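Local atomic coordinates of ATP-dependent DNA ligase (Mycobacterium tuberculosis, PDB entry 6NHX), a protein that joins breaks in double-stranded DNA at the expense of ATP, serving with Ku in mycobacterial non-homologous end joining. Residues N190-G202 / S210-Q222. The protein carries 1 engineered substitution. Residues are numbered along the deposited sequence; the frame is centred on the assembly and turned at random.
Sequences NTQEVVIGGWRAG and SLLMGIPGPGGLQ
V195 of strand 190-201 and G214 of strand 210-217 pair in the first beta hairpin of the C-terminal OB-fold domain of this ligase, a case of how one long, coiled strand can serve more than one neighbour. The V195 N-H reaches G214 O almost straight on, at 172°, while the return bond from G214 N to V195 O, also 2.8 Å, is more bent. Beyond I196 and M213 the register slips: G197 and G198 both face L212 in a classic beta bulge. G197 N donates to L212 O at 2.9 Å, whereas L212 N meets G198 O from above its carbonyl plane, 43° out of it. Regular pairing resumes with W199 opposite L211, a non-hydrogen-bonded pair, and then R200 and S210 exchange two backbone bonds.

Side chains sort onto two faces. On one, I196 CD1 lies 3.9 Å from L211 CD1, and the other L211 methyl, CD2, packs at 3.6 Å against W199 CB; helix 235-243 covers this patch through L239 and L243. With chi1 at 63°, the W199 indole is directed away from L211, and its ring meets that of H247. On the opposite face, V195 meets two neighbours: CG2 touches P216 CG at 3.8 Å, while CB and CG1 meet L221 CD2. L221 comes from strand 220-222, which a type II turn from G217 to G220 brings back alongside, and its CD1 lies over G197 CA.

In an OB fold, a five-stranded barrel, the long, coiled first strand pairs with more than one neighbour, and here 190-201 also pairs with strand 273-278. Near the bend, I215 CD1 tucks 3.4 Å from E193 O, the same oxygen that accepts a hydrogen bond from Q192 NE2 on an in-plane lone pair. The E193 carboxylate is salt-bridged to K299.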
loop_
_atom_site.group_PDB
_atom_site.type_symbol
_atom_site.label_atom_id
_atom_site.label_comp_id
_atom_site.label_asym_id
_atom_site.label_seq_id
_atom_site.Cartn_x
_atom_site.Cartn_y
_atom_site.Cartn_z
ATOM N N ASN A 190 -14.267 3.080 -0.612
ATOM C CA ASN A 190 -13.992 4.108 -1.602
ATOM C C ASN A 190 -12.776 4.904 -1.149
ATOM O O ASN A 190 -12.630 5.214 0.037
ATOM C CB ASN A 190 -15.168 5.079 -1.678
ATOM C CG ASN A 190 -16.399 4.460 -2.275
ATOM O OD1 ASN A 190 -16.315 3.589 -3.141
ATOM N ND2 ASN A 190 -17.561 4.911 -1.816
ATOM N N THR A 191 -11.902 5.233 -2.097
ATOM C CA THR A 191 -10.713 6.034 -1.832
ATOM C C THR A 191 -10.694 7.240 -2.762
ATOM O O THR A 191 -11.206 7.193 -3.885
ATOM C CB THR A 191 -9.445 5.174 -1.964
ATOM O OG1 THR A 191 -9.500 4.118 -0.994
ATOM C CG2 THR A 191 -8.186 5.988 -1.725
ATOM N N GLN A 192 -10.158 8.352 -2.260
ATOM C CA GLN A 192 -10.093 9.591 -3.024
ATOM C C GLN A 192 -8.726 10.216 -2.798
ATOM O O GLN A 192 -8.276 10.321 -1.654
ATOM C CB GLN A 192 -11.193 10.554 -2.559
ATOM C CG GLN A 192 -11.164 11.940 -3.208
ATOM C CD GLN A 192 -11.382 11.890 -4.703
ATOM O OE1 GLN A 192 -12.371 11.313 -5.177
ATOM N NE2 GLN A 192 -10.463 12.495 -5.464
ATOM N N GLU A 193 -8.064 10.606 -3.888
ATOM C CA GLU A 193 -6.876 11.434 -3.799
ATOM C C GLU A 193 -7.278 12.865 -3.474
ATOM O O GLU A 193 -8.255 13.409 -4.019
ATOM C CB GLU A 193 -6.109 11.402 -5.120
ATOM C CG GLU A 193 -5.578 10.018 -5.453
ATOM C CD GLU A 193 -5.176 9.884 -6.903
ATOM O OE1 GLU A 193 -5.150 10.904 -7.623
ATOM O OE2 GLU A 193 -4.885 8.745 -7.321
ATOM N N VAL A 194 -6.508 13.484 -2.582
ATOM C CA VAL A 194 -6.748 14.861 -2.165
ATOM C C VAL A 194 -5.414 15.584 -2.095
ATOM O O VAL A 194 -4.353 14.964 -2.025
ATOM C CB VAL A 194 -7.478 14.960 -0.806
ATOM C CG1 VAL A 194 -8.873 14.340 -0.877
ATOM C CG2 VAL A 194 -6.645 14.306 0.283
ATOM N N VAL A 195 -5.464 16.911 -2.138
ATOM C CA VAL A 195 -4.286 17.748 -1.927
ATOM C C VAL A 195 -4.372 18.370 -0.540
ATOM O O VAL A 195 -5.443 18.830 -0.117
ATOM C CB VAL A 195 -4.165 18.820 -3.028
ATOM C CG1 VAL A 195 -3.007 19.786 -2.751
ATOM C CG2 VAL A 195 -4.008 18.152 -4.382
ATOM N N ILE A 196 -3.256 18.357 0.189
ATOM C CA ILE A 196 -3.218 18.952 1.519
ATOM C C ILE A 196 -3.085 20.462 1.398
ATOM O O ILE A 196 -2.172 20.966 0.731
ATOM C CB ILE A 196 -2.061 18.362 2.336
ATOM C CG1 ILE A 196 -2.223 16.842 2.446
ATOM C CG2 ILE A 196 -2.021 19.021 3.695
ATOM C CD1 ILE A 196 -1.009 16.144 3.049
ATOM N N GLY A 197 -3.999 21.196 2.039
ATOM C CA GLY A 197 -3.904 22.642 2.053
ATOM C C GLY A 197 -3.537 23.273 3.382
ATOM O O GLY A 197 -3.238 24.466 3.462
ATOM N N GLY A 198 -3.532 22.463 4.435
ATOM C CA GLY A 198 -3.141 22.961 5.741
ATOM C C GLY A 198 -3.180 21.836 6.750
ATOM O O GLY A 198 -3.629 20.725 6.462
ATOM N N TRP A 199 -2.693 22.143 7.949
ATOM C CA TRP A 199 -2.673 21.127 8.993
ATOM C C TRP A 199 -2.911 21.754 10.356
ATOM O O TRP A 199 -2.604 22.923 10.584
ATOM C CB TRP A 199 -1.368 20.308 8.994
ATOM C CG TRP A 199 -0.130 21.100 9.277
ATOM C CD1 TRP A 199 0.664 21.737 8.365
ATOM C CD2 TRP A 199 0.483 21.313 10.558
ATOM N NE1 TRP A 199 1.726 22.342 8.997
ATOM C CE2 TRP A 199 1.634 22.104 10.344
ATOM C CE3 TRP A 199 0.163 20.921 11.863
ATOM C CZ2 TRP A 199 2.469 22.505 11.388
ATOM C CZ3 TRP A 199 0.993 21.324 12.901
ATOM C CH2 TRP A 199 2.133 22.107 12.655
ATOM N N ARG A 200 -3.436 20.940 11.270
ATOM C CA ARG A 200 -3.666 21.339 12.650
ATOM C C ARG A 200 -2.966 20.353 13.579
ATOM O O ARG A 200 -2.839 19.157 13.276
ATOM C CB ARG A 200 -5.176 21.391 12.936
ATOM C CG ARG A 200 -5.582 21.906 14.300
ATOM C CD ARG A 200 -6.990 21.425 14.591
ATOM N NE ARG A 200 -7.489 21.873 15.895
ATOM C CZ ARG A 200 -8.600 22.583 16.077
ATOM N NH1 ARG A 200 -9.344 22.931 15.042
ATOM N NH2 ARG A 200 -8.974 22.942 17.298
ATOM N N ALA A 201 -2.499 20.875 14.708
ATOM C CA ALA A 201 -1.808 20.067 15.698
ATOM C C ALA A 201 -2.788 19.143 16.418
ATOM O O ALA A 201 -4.011 19.277 16.311
ATOM C CB ALA A 201 -1.085 20.962 16.704
ATOM N N GLY A 202 -2.230 18.194 17.165
ATOM C CA GLY A 202 -3.020 17.222 17.903
ATOM C C GLY A 202 -3.931 17.805 18.968
ATOM O O GLY A 202 -3.526 18.670 19.742
ATOM N N SER A 210 -4.402 16.676 12.366
ATOM C CA SER A 210 -5.344 16.531 11.273
ATOM C C SER A 210 -4.881 17.381 10.102
ATOM O O SER A 210 -4.059 18.290 10.247
ATOM C CB SER A 210 -6.745 16.960 11.709
ATOM O OG SER A 210 -6.726 18.294 12.191
ATOM N N LEU A 211 -5.437 17.068 8.943
ATOM C CA LEU A 211 -5.079 17.718 7.697
ATOM C C LEU A 211 -6.348 18.244 7.060
ATOM O O LEU A 211 -7.397 17.591 7.100
ATOM C CB LEU A 211 -4.397 16.741 6.745
ATOM C CG LEU A 211 -3.074 16.191 7.273
ATOM C CD1 LEU A 211 -2.627 15.065 6.405
ATOM C CD2 LEU A 211 -2.027 17.266 7.283
ATOM N N LEU A 212 -6.238 19.423 6.470
ATOM C CA LEU A 212 -7.340 20.055 5.768
ATOM C C LEU A 212 -7.135 19.760 4.286
ATOM O O LEU A 212 -6.128 20.178 3.704
ATOM C CB LEU A 212 -7.347 21.556 6.059
ATOM C CG LEU A 212 -7.745 21.972 7.491
ATOM C CD1 LEU A 212 -9.027 21.289 7.953
ATOM C CD2 LEU A 212 -6.629 21.756 8.525
ATOM N N MET A 213 -8.074 19.018 3.697
ATOM C CA MET A 213 -7.973 18.429 2.371
ATOM C C MET A 213 -8.702 19.273 1.344
ATOM O O MET A 213 -9.712 19.912 1.653
ATOM C CB MET A 213 -8.667 17.062 2.360
ATOM C CG MET A 213 -8.174 16.051 3.378
ATOM S SD MET A 213 -9.255 14.598 3.325
ATOM C CE MET A 213 -10.807 15.295 3.869
ATOM N N GLY A 214 -8.231 19.211 0.099
ATOM C CA GLY A 214 -8.954 19.854 -0.984
ATOM C C GLY A 214 -8.799 19.149 -2.321
ATOM O O GLY A 214 -7.859 18.364 -2.529
ATOM N N ILE A 215 -9.726 19.449 -3.213
ATOM C CA ILE A 215 -9.663 19.005 -4.608
ATOM C C ILE A 215 -9.336 20.233 -5.454
ATOM O O ILE A 215 -10.046 21.237 -5.358
ATOM C CB ILE A 215 -11.001 18.392 -5.065
ATOM C CG1 ILE A 215 -11.405 17.216 -4.175
ATOM C CG2 ILE A 215 -10.932 17.972 -6.530
ATOM C CD1 ILE A 215 -10.471 16.023 -4.229
ATOM N N PRO A 216 -8.296 20.194 -6.287
ATOM C CA PRO A 216 -7.968 21.381 -7.093
ATOM C C PRO A 216 -9.100 21.752 -8.041
ATOM O O PRO A 216 -9.686 20.897 -8.712
ATOM C CB PRO A 216 -6.712 20.950 -7.863
ATOM C CG PRO A 216 -6.129 19.868 -7.025
ATOM C CD PRO A 216 -7.303 19.126 -6.461
ATOM N N GLY A 217 -9.408 23.040 -8.085
ATOM C CA GLY A 217 -10.382 23.540 -9.025
ATOM C C GLY A 217 -9.963 24.887 -9.559
ATOM O O GLY A 217 -8.882 25.396 -9.243
ATOM N N PRO A 218 -10.802 25.495 -10.394
ATOM C CA PRO A 218 -10.575 26.900 -10.738
ATOM C C PRO A 218 -10.681 27.733 -9.471
ATOM O O PRO A 218 -11.616 27.577 -8.685
ATOM C CB PRO A 218 -11.709 27.215 -11.723
ATOM C CG PRO A 218 -12.215 25.884 -12.194
ATOM C CD PRO A 218 -11.996 24.940 -11.054
ATOM N N GLY A 219 -9.700 28.587 -9.249
ATOM C CA GLY A 219 -9.725 29.423 -8.074
ATOM C C GLY A 219 -9.134 28.807 -6.826
ATOM O O GLY A 219 -9.077 29.490 -5.797
ATOM N N GLY A 220 -8.702 27.545 -6.873
ATOM C CA GLY A 220 -7.959 26.975 -5.764
ATOM C C GLY A 220 -8.516 25.639 -5.318
ATOM O O GLY A 220 -9.308 24.994 -6.012
ATOM N N LEU A 221 -8.055 25.180 -4.153
ATOM C CA LEU A 221 -8.537 23.917 -3.609
ATOM C C LEU A 221 -9.971 24.054 -3.124
ATOM O O LEU A 221 -10.317 25.016 -2.427
ATOM C CB LEU A 221 -7.662 23.464 -2.434
ATOM C CG LEU A 221 -6.225 23.028 -2.708
ATOM C CD1 LEU A 221 -5.583 22.561 -1.402
ATOM C CD2 LEU A 221 -6.183 21.936 -3.753
ATOM N N GLN A 222 -10.809 23.094 -3.501
ATOM C CA GLN A 222 -12.175 23.016 -2.997
ATOM C C GLN A 222 -12.126 22.171 -1.732
ATOM O O GLN A 222 -11.832 20.973 -1.786
ATOM C CB GLN A 222 -13.080 22.410 -4.064
ATOM C CG GLN A 222 -12.986 23.166 -5.386
ATOM C CD GLN A 222 -13.677 22.454 -6.526
ATOM O OE1 GLN A 222 -14.877 22.620 -6.735
ATOM N NE2 GLN A 222 -12.920 21.664 -7.279
HETATM O O HOH W 1 -6.157 18.179 14.848
#